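PDB 4GS3: single-stranded DNA-binding protein from Thermoanaerobacter tengcongensis, which probably binds single-stranded DNA through its N-terminal oligonucleotide/oligosaccharide-binding (OB) domain, the part of this PriB-like primosome protein described here. Local coordinates for residues K19-L24 against I39-R44; E33-F38 against P53-N58; K73-L78 against F98-S103. One frame throughout, in Å; residues are numbered along the deposited sequence.

All three contacts are antiparallel, partly buried strand pairings in one curled OB-fold sheet. Contacts 1 and 2 share strand 33-43, which has 49-57 along one edge and 14-20, then 25-30, along the other. Contact 3 joins the hairpin 71-82/93-105, whose second strand runs parallel to 49-57. Contact 1 is the smallest, with Phe21 exposed; contacts 2 and 3 hold five and four buried residues. Contact 2 supplies Phe38 and Ile54 to the interior: Leu24 packs on Phe38, Leu40 and Ile74 on Ile54, and Ile102 on Ile56. Outward-facing chemistry differs: a carboxylate beside a ring in contact 1, hydroxyl bonds to an amide oxygen and to a carboxylate in contact 2, and a two-pronged salt bridge in contact 3.

Contact 1 (K19-L24 against I39-R44); sequences KVFTPL and ILEVPR
Lys19 and Glu41 form the hydrogen-bonded pair that anchors this antiparallel contact. Glu41 N donates to Lys19 O at 2.8 Å, and the bond from Lys19 N to Glu41 O completes the pair. Further on, Phe21 N reaches Ile39 O at 2.8 Å. The same oxygen takes a second, weak bond from Thr22 N, just past the end of strand 14-20 at Val20. Thr22 OG1 then stands in for a backbone acceptor: with chi1 69° it sits between its own N and carbonyl carbon and receives Ile39 N at 3.0 Å. Residues 21-24 form the bend between strands 14-20 and 25-30, both paired with strand 33-43, as in the sharply curved first strand of an OB barrel. On the outer face the Phe21 ring, its CG anti to the backbone N (chi1 -170°), leans between two neighbours. Its CE1 lies 3.5 Å from Glu41 OE2, with ring and carboxylate planes 37° apart, while CD2 touches Ile39 CG2 at 4.2 Å. Tyr51 binds that same carboxylate oxygen through its hydroxyl and also meets the Phe21 ring; Lys19 NZ turns elsewhere, to a salt bridge with Glu107. On the inward face, Leu40 CD1 packs 3.5 Å from Lys19 O, near Val20.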
loop_
_atom_site.group_PDB
_atom_site.type_symbol
_atom_site.label_atom_id
_atom_site.label_comp_id
_atom_site.label_asym_id
_atom_site.label_seq_id
_atom_site.Cartn_x
_atom_site.Cartn_y
_atom_site.Cartn_z
ATOM N N LYS A 19 -4.677 4.336 7.132
ATOM C CA LYS A 19 -5.045 5.446 6.278
ATOM C C LYS A 19 -3.923 5.811 5.339
ATOM O O LYS A 19 -2.741 5.815 5.688
ATOM C CB LYS A 19 -5.405 6.689 7.112
ATOM C CG LYS A 19 -6.782 6.510 7.782
ATOM C CD LYS A 19 -7.263 7.666 8.560
ATOM C CE LYS A 19 -8.517 7.342 9.372
ATOM N NZ LYS A 19 -9.088 8.657 9.781
ATOM N N VAL A 20 -4.275 6.150 4.101
ATOM C CA VAL A 20 -3.320 6.656 3.138
ATOM C C VAL A 20 -2.718 7.915 3.715
ATOM O O VAL A 20 -3.472 8.878 4.004
ATOM C CB VAL A 20 -3.993 6.898 1.768
ATOM C CG1 VAL A 20 -3.000 7.527 0.776
ATOM C CG2 VAL A 20 -4.606 5.607 1.206
ATOM N N PHE A 21 -1.420 7.956 3.879
ATOM C CA PHE A 21 -0.716 9.043 4.577
ATOM C C PHE A 21 0.025 9.949 3.641
ATOM O O PHE A 21 0.120 11.157 3.844
ATOM C CB PHE A 21 0.194 8.426 5.620
ATOM C CG PHE A 21 0.803 9.434 6.598
ATOM C CD1 PHE A 21 -0.013 10.118 7.483
ATOM C CD2 PHE A 21 2.170 9.649 6.602
ATOM C CE1 PHE A 21 0.594 11.010 8.388
ATOM C CE2 PHE A 21 2.719 10.534 7.498
ATOM C CZ PHE A 21 1.935 11.218 8.371
ATOM N N THR A 22 0.623 9.391 2.598
ATOM C CA THR A 22 1.227 10.155 1.527
ATOM C C THR A 22 0.531 9.714 0.224
ATOM O O THR A 22 -0.003 8.620 0.143
ATOM C CB THR A 22 2.733 9.928 1.435
ATOM O OG1 THR A 22 2.986 8.578 0.991
ATOM C CG2 THR A 22 3.457 10.198 2.740
ATOM N N PRO A 23 0.500 10.582 -0.790
ATOM C CA PRO A 23 -0.282 10.258 -1.989
ATOM C C PRO A 23 0.367 9.155 -2.837
ATOM O O PRO A 23 1.562 8.938 -2.836
ATOM C CB PRO A 23 -0.343 11.536 -2.764
ATOM C CG PRO A 23 0.828 12.293 -2.279
ATOM C CD PRO A 23 1.050 11.953 -0.862
ATOM N N LEU A 24 -0.466 8.537 -3.642
ATOM C CA LEU A 24 0.066 7.572 -4.613
ATOM C C LEU A 24 1.011 8.288 -5.559
ATOM O O LEU A 24 0.694 9.280 -6.205
ATOM C CB LEU A 24 -1.050 6.864 -5.370
ATOM C CG LEU A 24 -1.527 5.544 -4.707
ATOM C CD1 LEU A 24 -2.188 5.905 -3.387
ATOM C CD2 LEU A 24 -2.411 4.801 -5.677
ATOM N N ILE A 39 2.587 5.671 1.399
ATOM C CA ILE A 39 2.746 5.297 2.787
ATOM C C ILE A 39 1.398 5.179 3.463
ATOM O O ILE A 39 0.529 6.038 3.287
ATOM C CB ILE A 39 3.592 6.373 3.506
ATOM C CG1 ILE A 39 4.969 6.520 2.839
ATOM C CG2 ILE A 39 3.706 6.083 5.011
ATOM C CD1 ILE A 39 5.774 5.256 2.738
ATOM N N LEU A 40 1.236 4.109 4.234
ATOM C CA LEU A 40 0.043 3.851 5.025
ATOM C C LEU A 40 0.360 4.128 6.485
ATOM O O LEU A 40 1.358 3.609 7.006
ATOM C CB LEU A 40 -0.393 2.384 4.829
ATOM C CG LEU A 40 -1.789 2.051 5.346
ATOM C CD1 LEU A 40 -2.839 2.599 4.410
ATOM C CD2 LEU A 40 -1.925 0.545 5.539
ATOM N N GLU A 41 -0.491 4.895 7.166
ATOM C CA GLU A 41 -0.384 5.108 8.604
ATOM C C GLU A 41 -1.251 4.096 9.319
ATOM O O GLU A 41 -2.478 4.058 9.104
ATOM C CB GLU A 41 -0.829 6.535 8.954
ATOM C CG GLU A 41 -0.773 6.882 10.412
ATOM C CD GLU A 41 -1.345 8.264 10.683
ATOM O OE1 GLU A 41 -2.560 8.401 10.423
ATOM O OE2 GLU A 41 -0.578 9.137 11.120
ATOM N N VAL A 42 -0.667 3.288 10.177
ATOM C CA VAL A 42 -1.357 2.234 10.867
ATOM C C VAL A 42 -1.219 2.431 12.364
ATOM O O VAL A 42 -0.107 2.358 12.892
ATOM C CB VAL A 42 -0.828 0.815 10.471
ATOM C CG1 VAL A 42 -1.594 -0.277 11.164
ATOM C CG2 VAL A 42 -0.932 0.660 8.946
ATOM N N PRO A 43 -2.331 2.690 13.084
ATOM C CA PRO A 43 -2.192 2.972 14.517
ATOM C C PRO A 43 -2.002 1.729 15.367
ATOM O O PRO A 43 -2.660 0.726 15.165
ATOM C CB PRO A 43 -3.545 3.643 14.798
ATOM C CG PRO A 43 -4.523 2.972 13.837
ATOM C CD PRO A 43 -3.714 2.779 12.580
ATOM N N ARG A 44 -1.100 1.784 16.347
ATOM C CA ARG A 44 -0.981 0.774 17.366
ATOM C C ARG A 44 -2.017 0.989 18.461
ATOM O O ARG A 44 -2.615 2.072 18.593
ATOM C CB ARG A 44 0.395 0.806 17.997
ATOM C CG ARG A 44 1.521 0.535 17.024
ATOM C CD ARG A 44 2.856 0.315 17.758
ATOM N NE ARG A 44 3.972 0.450 16.862
ATOM C CZ ARG A 44 5.240 0.574 17.205
ATOM N NH1 ARG A 44 5.632 0.569 18.474
ATOM N NH2 ARG A 44 6.186 0.701 16.296
#

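Contact 2 (E33-F38 against P53-N58); sequences EKFFNF and PITISN
Phe38 and Ile54 form the tightly packed end of this contact, which belongs to the hairpin of strands 33-43 and 49-57, the second and third strands of the OB barrel. The strand axes approach to 4.7 Å, with directions 159° apart. Two hydrogen-bonded pairs, Phe38 with Ile54 and Phe36 with Ile56, alternate with the non-hydrogen-bonded pairs Asn37-Thr55 and Phe35-Ser57. Chi1 of 67° sets Phe38 CG between its own N and carbonyl carbon, and the ring comes to lie across Ile54. Ile54 CB stands over one face in a CH-pi contact, 3.8 Å from the ring centroid and displaced toward the rim, while Ile54 CG2 touches Phe38 CE1 at 3.6 Å. Ile56 CG2 meets the same ring at its edge, in plane, 3.9 Å from Phe38 CE1. Leu24 and Val20 also pack on Phe38, and Val97 and Leu16 on Ile54, closing this side into the barrel interior.

The face bearing Phe35, Asn37, Thr55 and Ser57 is more polar. Thr55 OG1 donates to Asn37 OD1 at 2.7 Å, the two side chains running alongside each other in the same direction; Thr55 OG1 is also hydrogen-bonded to Thr96 OG1. The Phe35 ring leans obliquely on Ser57, bringing CE2 to 3.7 Å from Ser57 CB. The solvent side is at the start of strand 33-43, where exposed Lys34 accepts a backbone bond from Asn58 N. Beyond it the extended Glu33 side chain reaches back across the strands: Ser57 OG, which also bonds Arg59 N, donates at 2.6 Å to Glu33 OE2, which accepts on its anti lone pair.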
loop_
_atom_site.group_PDB
_atom_site.type_symbol
_atom_site.label_atom_id
_atom_site.label_comp_id
_atom_site.label_asym_id
_atom_site.label_seq_id
_atom_site.Cartn_x
_atom_site.Cartn_y
_atom_site.Cartn_z
ATOM N N GLU A 33 2.011 -1.770 -17.546
ATOM C CA GLU A 33 1.296 -1.727 -16.258
ATOM C C GLU A 33 1.901 -0.694 -15.330
ATOM O O GLU A 33 3.088 -0.685 -15.073
ATOM C CB GLU A 33 1.345 -3.159 -15.651
ATOM C CG GLU A 33 0.529 -3.274 -14.350
ATOM C CD GLU A 33 0.488 -4.640 -13.720
ATOM O OE1 GLU A 33 1.100 -5.630 -14.243
ATOM O OE2 GLU A 33 -0.173 -4.891 -12.687
ATOM N N LYS A 34 1.108 0.188 -14.759
ATOM C CA LYS A 34 1.542 1.297 -13.910
ATOM C C LYS A 34 1.486 0.869 -12.431
ATOM O O LYS A 34 0.480 0.317 -11.969
ATOM C CB LYS A 34 0.677 2.526 -14.110
ATOM C CG LYS A 34 0.627 3.071 -15.537
ATOM C CD LYS A 34 -0.472 4.133 -15.657
ATOM C CE LYS A 34 -0.282 5.086 -16.837
ATOM N NZ LYS A 34 -0.558 4.402 -18.136
ATOM N N PHE A 35 2.559 1.129 -11.707
ATOM C CA PHE A 35 2.688 0.898 -10.303
ATOM C C PHE A 35 2.893 2.234 -9.572
ATOM O O PHE A 35 3.555 3.157 -10.054
ATOM C CB PHE A 35 3.820 -0.103 -9.976
ATOM C CG PHE A 35 3.481 -1.510 -10.437
ATOM C CD1 PHE A 35 3.680 -1.840 -11.781
ATOM C CD2 PHE A 35 2.966 -2.439 -9.552
ATOM C CE1 PHE A 35 3.373 -3.112 -12.209
ATOM C CE2 PHE A 35 2.660 -3.700 -10.017
ATOM C CZ PHE A 35 2.837 -4.028 -11.336
ATOM N N PHE A 36 2.341 2.242 -8.364
ATOM C CA PHE A 36 2.370 3.396 -7.498
ATOM C C PHE A 36 2.854 2.983 -6.098
ATOM O O PHE A 36 2.544 1.882 -5.647
ATOM C CB PHE A 36 1.000 3.984 -7.357
ATOM C CG PHE A 36 0.449 4.489 -8.677
ATOM C CD1 PHE A 36 -0.134 3.585 -9.553
ATOM C CD2 PHE A 36 0.560 5.790 -9.016
ATOM C CE1 PHE A 36 -0.613 4.013 -10.763
ATOM C CE2 PHE A 36 0.034 6.243 -10.237
ATOM C CZ PHE A 36 -0.536 5.351 -11.093
ATOM N N ASN A 37 3.560 3.866 -5.454
ATOM C CA ASN A 37 3.965 3.701 -4.075
ATOM C C ASN A 37 3.244 4.716 -3.206
ATOM O O ASN A 37 2.990 5.843 -3.645
ATOM C CB ASN A 37 5.474 4.020 -3.958
ATOM C CG ASN A 37 6.374 3.033 -4.638
ATOM O OD1 ASN A 37 6.196 1.821 -4.581
ATOM N ND2 ASN A 37 7.398 3.550 -5.286
ATOM N N PHE A 38 2.952 4.363 -1.953
ATOM C CA PHE A 38 2.418 5.308 -1.001
ATOM C C PHE A 38 2.732 4.797 0.403
ATOM O O PHE A 38 3.038 3.627 0.590
ATOM C CB PHE A 38 0.928 5.560 -1.180
ATOM C CG PHE A 38 0.023 4.414 -0.892
ATOM C CD1 PHE A 38 -0.242 3.447 -1.845
ATOM C CD2 PHE A 38 -0.596 4.297 0.337
ATOM C CE1 PHE A 38 -1.121 2.420 -1.615
ATOM C CE2 PHE A 38 -1.483 3.265 0.584
ATOM C CZ PHE A 38 -1.746 2.341 -0.407
ATOM N N PRO A 53 5.368 1.215 3.949
ATOM C CA PRO A 53 5.404 1.381 2.481
ATOM C C PRO A 53 4.533 0.371 1.774
ATOM O O PRO A 53 4.601 -0.836 2.039
ATOM C CB PRO A 53 6.864 1.104 2.178
ATOM C CG PRO A 53 7.259 0.054 3.206
ATOM C CD PRO A 53 6.543 0.495 4.445
ATOM N N ILE A 54 3.707 0.872 0.863
ATOM C CA ILE A 54 2.843 0.063 0.041
ATOM C C ILE A 54 3.197 0.298 -1.444
ATOM O O ILE A 54 3.476 1.428 -1.839
ATOM C CB ILE A 54 1.352 0.404 0.247
ATOM C CG1 ILE A 54 0.971 0.575 1.724
ATOM C CG2 ILE A 54 0.468 -0.609 -0.435
ATOM C CD1 ILE A 54 1.182 -0.625 2.615
ATOM N N THR A 55 3.101 -0.747 -2.237
ATOM C CA THR A 55 3.186 -0.677 -3.692
ATOM C C THR A 55 1.948 -1.312 -4.258
ATOM O O THR A 55 1.570 -2.403 -3.811
ATOM C CB THR A 55 4.446 -1.352 -4.218
ATOM O OG1 THR A 55 5.591 -0.660 -3.699
ATOM C CG2 THR A 55 4.482 -1.408 -5.754
ATOM N N ILE A 56 1.324 -0.655 -5.217
ATOM C CA ILE A 56 0.118 -1.169 -5.786
ATOM C C ILE A 56 0.065 -0.907 -7.273
ATOM O O ILE A 56 0.434 0.161 -7.775
ATOM C CB ILE A 56 -1.078 -0.534 -5.044
ATOM C CG1 ILE A 56 -2.375 -1.213 -5.450
ATOM C CG2 ILE A 56 -1.164 0.990 -5.224
ATOM C CD1 ILE A 56 -3.476 -1.032 -4.387
ATOM N N SER A 57 -0.442 -1.909 -7.991
ATOM C CA SER A 57 -0.740 -1.817 -9.406
ATOM C C SER A 57 -2.036 -1.053 -9.629
ATOM O O SER A 57 -2.989 -1.219 -8.891
ATOM C CB SER A 57 -0.965 -3.197 -9.978
ATOM O OG SER A 57 -1.414 -3.083 -11.316
ATOM N N ASN A 58 -2.082 -0.261 -10.688
ATOM C CA ASN A 58 -3.375 0.393 -10.926
ATOM C C ASN A 58 -4.409 -0.616 -11.403
ATOM O O ASN A 58 -5.560 -0.233 -11.345
ATOM C CB ASN A 58 -3.343 1.573 -11.866
ATOM C CG ASN A 58 -3.032 1.226 -13.285
ATOM O OD1 ASN A 58 -2.502 0.155 -13.538
ATOM N ND2 ASN A 58 -3.335 2.114 -14.191
#

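Contact 3 (K73-L78 against F98-S103); sequences KIEGQL and FARDIS
A classic beta bulge places Arg100 and Asp101 together opposite Glu75. Both of their backbone nitrogens donate to Glu75 O, Arg100 N at 2.8 Å and Asp101 N at 3.1 Å, and the register slips by one residue between Glu75 and Gly76. The side chains of the bulge also meet. Arg100 grips the Glu75 carboxylate side-on, NH1 to OE1 and NE to OE2, both at 2.9 Å and both nearly straight. Each oxygen uses its syn lone pair, and the carboxylate and guanidinium planes are only 2° apart, so the pair forms an almost flat two-pronged salt bridge. A bend at chi2 of Glu75 (-80°) turns its CD toward the arginine. Thr13 OG1 adds a further bond to Glu75 OE1, and Arg100 NH1 also donates to Asn12 O, tying the bridge to the residues just before strand 14-20. Over one face of the guanidinium lies Gln77 CB, 3.7 Å from Arg100 NH2.

The two strands are the last hairpin of the OB barrel, and the chain turns a corner at Arg100, dividing strand 93-105 into 98-99 and 101-103, both paired with 73-78. Before the corner, Gln77 and Phe98 exchange backbone bonds, and Gly76, with no beta carbon to run into that oxygen, brings its CA to 3.1 Å from Phe98 O. After it, Lys73 and Ser103 do the same, and a water donates to Lys73 O and lies unusually close to Asp101 OD2. The inward face is apolar: Ile74 and Ile102 run alongside each other, CG1 of the first 3.7 Å from CD1 of the second, and Ile74 CG2 touches Ala99 CB. Ile54 and Ile56 of strand 49-57 press on this group.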
loop_
_atom_site.group_PDB
_atom_site.type_symbol
_atom_site.label_atom_id
_atom_site.label_comp_id
_atom_site.label_asym_id
_atom_site.label_seq_id
_atom_site.Cartn_x
_atom_site.Cartn_y
_atom_site.Cartn_z
ATOM N N LYS A 73 -8.166 -1.499 3.978
ATOM C CA LYS A 73 -7.589 -2.774 4.402
ATOM C C LYS A 73 -6.791 -3.311 3.226
ATOM O O LYS A 73 -7.327 -3.417 2.102
ATOM C CB LYS A 73 -8.641 -3.769 4.817
ATOM C CG LYS A 73 -8.091 -5.100 5.269
ATOM C CD LYS A 73 -9.151 -6.043 5.751
ATOM C CE LYS A 73 -8.616 -7.330 6.250
ATOM N NZ LYS A 73 -9.657 -8.339 6.594
ATOM N N ILE A 74 -5.534 -3.673 3.455
ATOM C CA ILE A 74 -4.645 -4.195 2.459
ATOM C C ILE A 74 -4.172 -5.566 2.859
ATOM O O ILE A 74 -3.799 -5.770 4.033
ATOM C CB ILE A 74 -3.421 -3.294 2.248
ATOM C CG1 ILE A 74 -3.897 -1.926 1.715
ATOM C CG2 ILE A 74 -2.363 -3.866 1.361
ATOM C CD1 ILE A 74 -2.870 -0.865 1.729
ATOM N N GLU A 75 -4.146 -6.494 1.922
ATOM C CA GLU A 75 -3.432 -7.733 2.045
ATOM C C GLU A 75 -2.331 -7.727 1.000
ATOM O O GLU A 75 -2.577 -7.392 -0.156
ATOM C CB GLU A 75 -4.268 -9.005 1.866
ATOM C CG GLU A 75 -3.496 -10.267 2.347
ATOM C CD GLU A 75 -2.463 -10.893 1.464
ATOM O OE1 GLU A 75 -1.499 -11.535 1.944
ATOM O OE2 GLU A 75 -2.556 -10.700 0.215
ATOM N N GLY A 76 -1.135 -8.182 1.351
ATOM C CA GLY A 76 -0.077 -8.278 0.390
ATOM C C GLY A 76 1.123 -9.051 0.895
ATOM O O GLY A 76 1.066 -9.710 1.892
ATOM N N GLN A 77 2.167 -8.952 0.122
ATOM C CA GLN A 77 3.396 -9.700 0.299
ATOM C C GLN A 77 4.486 -8.733 0.712
ATOM O O GLN A 77 4.637 -7.686 0.048
ATOM C CB GLN A 77 3.785 -10.351 -1.028
ATOM C CG GLN A 77 4.930 -11.327 -1.027
ATOM C CD GLN A 77 5.153 -11.952 -2.399
ATOM O OE1 GLN A 77 5.170 -11.233 -3.396
ATOM N NE2 GLN A 77 5.232 -13.242 -2.458
ATOM N N LEU A 78 5.291 -9.022 1.719
ATOM C CA LEU A 78 6.398 -8.145 2.076
ATOM C C LEU A 78 7.561 -8.489 1.144
ATOM O O LEU A 78 8.069 -9.608 1.177
ATOM C CB LEU A 78 6.811 -8.310 3.532
ATOM C CG LEU A 78 7.811 -7.336 4.085
ATOM C CD1 LEU A 78 7.299 -5.892 4.010
ATOM C CD2 LEU A 78 8.178 -7.673 5.536
ATOM N N PHE A 98 3.695 -5.286 -1.131
ATOM C CA PHE A 98 3.189 -5.377 -2.479
ATOM C C PHE A 98 1.761 -5.875 -2.386
ATOM O O PHE A 98 1.494 -7.019 -2.027
ATOM C CB PHE A 98 4.065 -6.315 -3.304
ATOM C CG PHE A 98 3.779 -6.285 -4.773
ATOM C CD1 PHE A 98 4.364 -5.326 -5.584
ATOM C CD2 PHE A 98 2.969 -7.213 -5.341
ATOM C CE1 PHE A 98 4.151 -5.305 -6.933
ATOM C CE2 PHE A 98 2.720 -7.203 -6.714
ATOM C CZ PHE A 98 3.309 -6.234 -7.507
ATOM N N ALA A 99 0.794 -4.985 -2.703
ATOM C CA ALA A 99 -0.587 -5.269 -2.459
ATOM C C ALA A 99 -1.105 -6.335 -3.417
ATOM O O ALA A 99 -0.841 -6.313 -4.596
ATOM C CB ALA A 99 -1.417 -3.982 -2.599
ATOM N N ARG A 100 -1.873 -7.248 -2.834
ATOM C CA ARG A 100 -2.651 -8.223 -3.598
ATOM C C ARG A 100 -4.130 -7.892 -3.540
ATOM O O ARG A 100 -4.861 -8.269 -4.483
ATOM C CB ARG A 100 -2.374 -9.637 -3.052
ATOM C CG ARG A 100 -0.989 -10.034 -3.471
ATOM C CD ARG A 100 -0.796 -11.493 -3.111
ATOM N NE ARG A 100 -0.554 -11.695 -1.638
ATOM C CZ ARG A 100 0.444 -12.387 -1.095
ATOM N NH1 ARG A 100 0.545 -12.519 0.213
ATOM N NH2 ARG A 100 1.364 -12.987 -1.839
ATOM N N ASP A 101 -4.622 -7.276 -2.485
ATOM C CA ASP A 101 -6.015 -6.955 -2.325
ATOM C C ASP A 101 -6.097 -5.679 -1.553
ATOM O O ASP A 101 -5.301 -5.429 -0.633
ATOM C CB ASP A 101 -6.792 -8.058 -1.577
ATOM C CG ASP A 101 -8.266 -7.614 -1.598
ATOM O OD1 ASP A 101 -8.827 -7.276 -2.647
ATOM O OD2 ASP A 101 -8.913 -7.538 -0.556
ATOM N N ILE A 102 -7.037 -4.819 -1.954
ATOM C CA ILE A 102 -7.268 -3.575 -1.249
ATOM C C ILE A 102 -8.783 -3.347 -1.213
ATOM O O ILE A 102 -9.468 -3.597 -2.223
ATOM C CB ILE A 102 -6.510 -2.393 -1.832
ATOM C CG1 ILE A 102 -6.554 -1.119 -0.926
ATOM C CG2 ILE A 102 -6.961 -2.072 -3.244
ATOM C CD1 ILE A 102 -5.411 -0.139 -1.187
ATOM N N SER A 103 -9.269 -2.893 -0.084
ATOM C CA SER A 103 -10.652 -2.500 0.052
ATOM C C SER A 103 -10.695 -1.172 0.810
ATOM O O SER A 103 -10.126 -1.027 1.885
ATOM C CB SER A 103 -11.425 -3.542 0.843
ATOM O OG SER A 103 -11.489 -4.776 0.226
HETATM O O HOH W 1 -8.285 -6.143 1.443
#